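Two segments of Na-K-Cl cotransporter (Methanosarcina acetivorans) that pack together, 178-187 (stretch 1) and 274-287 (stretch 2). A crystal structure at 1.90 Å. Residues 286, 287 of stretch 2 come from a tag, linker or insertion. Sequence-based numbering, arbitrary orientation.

Stretch 1 (178-187) MDLALLIAYK
Stretch 2 274-287: FALDSGEENALALL

Stretch 1 is a helix from D179 onward, with M178 at its N-cap position; stretch 2 leaves a strand at L276, turns through D277–N282 and enters a short helix at A283. The axes of helix 179-187 and strand 274-276 approach to 7.0 Å, their N-to-C directions 131° apart, and the CA atoms pair D179 with A283 (4.9 Å), L180 with D277 (5.5 Å) and A181 with A275 (5.3 Å).

The first amides of a helix have no carbonyl a turn earlier to bind, and here D277 serves them. With chi1 m and chi2 near 0°, its carboxylate accepts from D179 N at OD2 (2.9 Å) and from L180 N at OD1 (2.8 Å). The next amide, A181 N, donates to a water (3.0 Å to its O), which in turn donates to D277 OD1 and A275 O, both 2.8 Å from the water O. From L182 N on, ordinary helical bonds take over, beginning with M178 O at 3.0 Å.

D179, also m, returns the favour: its OD1 accepts from A283 N at 2.8 Å and 177°, nearly linear. The cost is two buried acidic oxygens, D179 OD2 and D277 OD2, 3.1 Å apart without a hydrogen bond between them. N282 (chi1 t) caps the second helix, its OD1 accepting from A285 N at 3.1 Å. In the turn, E281 OE1 accepts from S278 N (2.7 Å) and OE2 from G279 N (3.0 Å); the backbone at G279, phi 102°, calls for glycine, because a CB would jam against the preceding carbonyl O.

Apolar side chains form most of the remaining contact. The small A275 points toward the helix, its CB 3.7 Å from A181 N; A283 CB lies 4.0 Å from L182 CD2 and 3.9 Å from L183 CG. Tag-derived L287 (m, t) sets CD1 3.7 Å from L182 CG and CD2 over one face of the Y186 ring, 4.0 Å from its centroid.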

# COMPACT_ATOMS: atom_id res chain seq x y z
N MET A 178 -4.43 -4.52 -26.82
CA MET A 178 -3.33 -4.09 -25.97
C MET A 178 -3.23 -2.57 -25.82
O MET A 178 -2.29 -2.06 -25.21
CB MET A 178 -1.98 -4.65 -26.49
CG MET A 178 -1.48 -3.97 -27.77
SD MET A 178 0.27 -4.33 -28.13
CE MET A 178 0.22 -6.11 -28.27
N ASP A 179 -4.20 -1.85 -26.37
CA ASP A 179 -4.15 -0.39 -26.30
C ASP A 179 -4.25 0.13 -24.87
O ASP A 179 -3.47 1.00 -24.46
CB ASP A 179 -5.25 0.24 -27.16
CG ASP A 179 -5.03 0.01 -28.63
OD1 ASP A 179 -4.52 0.92 -29.30
OD2 ASP A 179 -5.37 -1.09 -29.10
N LEU A 180 -5.21 -0.40 -24.11
CA LEU A 180 -5.43 0.02 -22.72
C LEU A 180 -4.20 -0.36 -21.89
O LEU A 180 -3.73 0.42 -21.06
CB LEU A 180 -6.69 -0.64 -22.15
CG LEU A 180 -7.61 0.11 -21.18
CD1 LEU A 180 -8.34 -0.88 -20.26
CD2 LEU A 180 -6.89 1.19 -20.38
N ALA A 181 -3.68 -1.57 -22.11
CA ALA A 181 -2.47 -2.02 -21.41
C ALA A 181 -1.31 -1.04 -21.59
O ALA A 181 -0.67 -0.63 -20.62
CB ALA A 181 -2.06 -3.43 -21.89
N LEU A 182 -1.07 -0.63 -22.84
CA LEU A 182 -0.01 0.33 -23.15
C LEU A 182 -0.23 1.69 -22.50
O LEU A 182 0.69 2.30 -21.96
CB LEU A 182 0.15 0.48 -24.66
CG LEU A 182 1.22 1.43 -25.19
CD1 LEU A 182 2.61 1.04 -24.63
CD2 LEU A 182 1.22 1.40 -26.72
N LEU A 183 -1.47 2.19 -22.58
CA LEU A 183 -1.79 3.49 -22.00
C LEU A 183 -1.61 3.51 -20.49
O LEU A 183 -1.09 4.47 -19.93
CB LEU A 183 -3.22 3.90 -22.37
CG LEU A 183 -3.40 4.29 -23.84
CD1 LEU A 183 -4.85 4.16 -24.26
CD2 LEU A 183 -2.87 5.70 -24.10
N ILE A 184 -2.02 2.42 -19.83
CA ILE A 184 -1.83 2.29 -18.40
C ILE A 184 -0.34 2.20 -18.04
O ILE A 184 0.11 2.80 -17.06
CB ILE A 184 -2.59 1.07 -17.85
CG1 ILE A 184 -4.11 1.31 -17.90
CG2 ILE A 184 -2.16 0.78 -16.42
CD1 ILE A 184 -4.62 2.33 -16.90
N ALA A 185 0.43 1.46 -18.85
CA ALA A 185 1.87 1.37 -18.64
C ALA A 185 2.52 2.75 -18.69
O ALA A 185 3.30 3.12 -17.82
CB ALA A 185 2.52 0.43 -19.71
N TYR A 186 2.16 3.53 -19.70
CA TYR A 186 2.72 4.87 -19.86
C TYR A 186 2.28 5.81 -18.73
O TYR A 186 3.07 6.61 -18.21
CB TYR A 186 2.27 5.47 -21.18
CG TYR A 186 2.80 6.87 -21.37
CD1 TYR A 186 4.07 7.08 -21.89
CD2 TYR A 186 2.05 7.98 -21.00
CE1 TYR A 186 4.57 8.36 -22.05
CE2 TYR A 186 2.54 9.26 -21.16
CZ TYR A 186 3.80 9.45 -21.68
OH TYR A 186 4.29 10.72 -21.84
N LYS A 187 1.00 5.75 -18.39
CA LYS A 187 0.47 6.60 -17.31
C LYS A 187 1.17 6.31 -15.97
O LYS A 187 1.60 7.24 -15.27
CB LYS A 187 -1.05 6.37 -17.21
CG LYS A 187 -1.75 7.06 -16.02
CD LYS A 187 -1.49 8.56 -16.03
CE LYS A 187 -2.23 9.26 -17.15
NZ LYS A 187 -1.99 10.73 -17.13
N PHE A 274 -4.74 -6.52 -15.36
CA PHE A 274 -5.11 -7.10 -16.64
C PHE A 274 -6.07 -6.18 -17.36
O PHE A 274 -7.11 -5.79 -16.82
CB PHE A 274 -5.75 -8.48 -16.43
CG PHE A 274 -4.88 -9.42 -15.66
CD1 PHE A 274 -4.84 -9.36 -14.27
CD2 PHE A 274 -4.06 -10.35 -16.32
CE1 PHE A 274 -4.01 -10.22 -13.55
CE2 PHE A 274 -3.24 -11.21 -15.60
CZ PHE A 274 -3.21 -11.14 -14.22
N ALA A 275 -5.71 -5.80 -18.58
CA ALA A 275 -6.43 -4.78 -19.31
C ALA A 275 -7.09 -5.29 -20.59
O ALA A 275 -6.41 -5.78 -21.50
CB ALA A 275 -5.50 -3.61 -19.61
N LEU A 276 -8.41 -5.15 -20.66
CA LEU A 276 -9.18 -5.51 -21.86
C LEU A 276 -9.62 -4.23 -22.55
O LEU A 276 -10.23 -3.37 -21.92
CB LEU A 276 -10.39 -6.37 -21.48
CG LEU A 276 -11.45 -6.65 -22.55
CD1 LEU A 276 -10.89 -7.48 -23.70
CD2 LEU A 276 -12.63 -7.36 -21.91
N ASP A 277 -9.32 -4.12 -23.84
CA ASP A 277 -9.68 -2.95 -24.63
C ASP A 277 -11.19 -2.87 -24.88
O ASP A 277 -11.88 -3.89 -24.90
CB ASP A 277 -9.02 -3.01 -26.00
CG ASP A 277 -7.54 -2.73 -25.95
OD1 ASP A 277 -7.00 -2.46 -24.85
OD2 ASP A 277 -6.92 -2.76 -27.02
N SER A 278 -11.69 -1.66 -25.10
CA SER A 278 -13.06 -1.50 -25.54
C SER A 278 -13.09 -1.81 -27.02
O SER A 278 -14.11 -2.22 -27.57
CB SER A 278 -13.53 -0.06 -25.32
OG SER A 278 -12.76 0.84 -26.11
N GLY A 279 -11.95 -1.61 -27.67
CA GLY A 279 -11.85 -1.77 -29.11
C GLY A 279 -11.85 -0.42 -29.80
O GLY A 279 -11.58 -0.32 -30.99
N GLU A 280 -12.16 0.62 -29.03
CA GLU A 280 -12.23 1.97 -29.57
C GLU A 280 -10.97 2.79 -29.29
O GLU A 280 -10.78 3.86 -29.87
CB GLU A 280 -13.48 2.68 -29.03
CG GLU A 280 -14.77 1.97 -29.40
CD GLU A 280 -16.01 2.69 -28.89
OE1 GLU A 280 -15.88 3.56 -28.00
OE2 GLU A 280 -17.12 2.38 -29.39
N GLU A 281 -10.12 2.31 -28.39
CA GLU A 281 -8.88 3.02 -28.09
C GLU A 281 -7.87 2.86 -29.23
O GLU A 281 -7.75 1.79 -29.84
CB GLU A 281 -8.25 2.54 -26.78
CG GLU A 281 -9.23 2.23 -25.67
CD GLU A 281 -9.64 0.77 -25.63
OE1 GLU A 281 -9.89 0.26 -24.52
OE2 GLU A 281 -9.71 0.13 -26.69
N ASN A 282 -7.16 3.95 -29.53
CA ASN A 282 -6.02 3.92 -30.42
C ASN A 282 -4.85 4.50 -29.65
O ASN A 282 -4.62 5.71 -29.66
CB ASN A 282 -6.29 4.75 -31.69
CG ASN A 282 -5.14 4.68 -32.69
OD1 ASN A 282 -3.98 4.47 -32.31
ND2 ASN A 282 -5.46 4.86 -33.96
N ALA A 283 -4.12 3.63 -28.96
CA ALA A 283 -3.08 4.07 -28.04
C ALA A 283 -2.03 4.94 -28.72
O ALA A 283 -1.67 5.99 -28.20
CB ALA A 283 -2.43 2.87 -27.34
N LEU A 284 -1.54 4.50 -29.88
CA LEU A 284 -0.46 5.22 -30.56
C LEU A 284 -0.88 6.64 -30.91
O LEU A 284 -0.13 7.58 -30.68
CB LEU A 284 -0.02 4.47 -31.81
CG LEU A 284 1.16 3.50 -31.69
CD1 LEU A 284 1.08 2.72 -30.40
CD2 LEU A 284 1.20 2.58 -32.89
N ALA A 285 -2.09 6.78 -31.44
CA ALA A 285 -2.61 8.08 -31.81
C ALA A 285 -2.68 9.01 -30.59
O ALA A 285 -2.52 10.23 -30.72
CB ALA A 285 -3.97 7.95 -32.47
N LEU A 286 -2.93 8.45 -29.41
CA LEU A 286 -2.83 9.24 -28.19
C LEU A 286 -1.35 9.48 -27.84
O LEU A 286 -0.87 10.61 -27.84
CB LEU A 286 -3.56 8.55 -27.03
CG LEU A 286 -4.96 8.01 -27.34
CD1 LEU A 286 -5.43 7.09 -26.22
CD2 LEU A 286 -5.96 9.13 -27.58
N LEU A 287 -0.63 8.40 -27.56
CA LEU A 287 0.79 8.51 -27.24
C LEU A 287 1.60 9.06 -28.41
O LEU A 287 2.69 9.60 -28.23
CB LEU A 287 1.34 7.15 -26.82
CG LEU A 287 0.56 6.51 -25.68
CD1 LEU A 287 1.08 5.11 -25.41
CD2 LEU A 287 0.65 7.37 -24.44
O HOH W 1 -5.29 -3.91 -23.19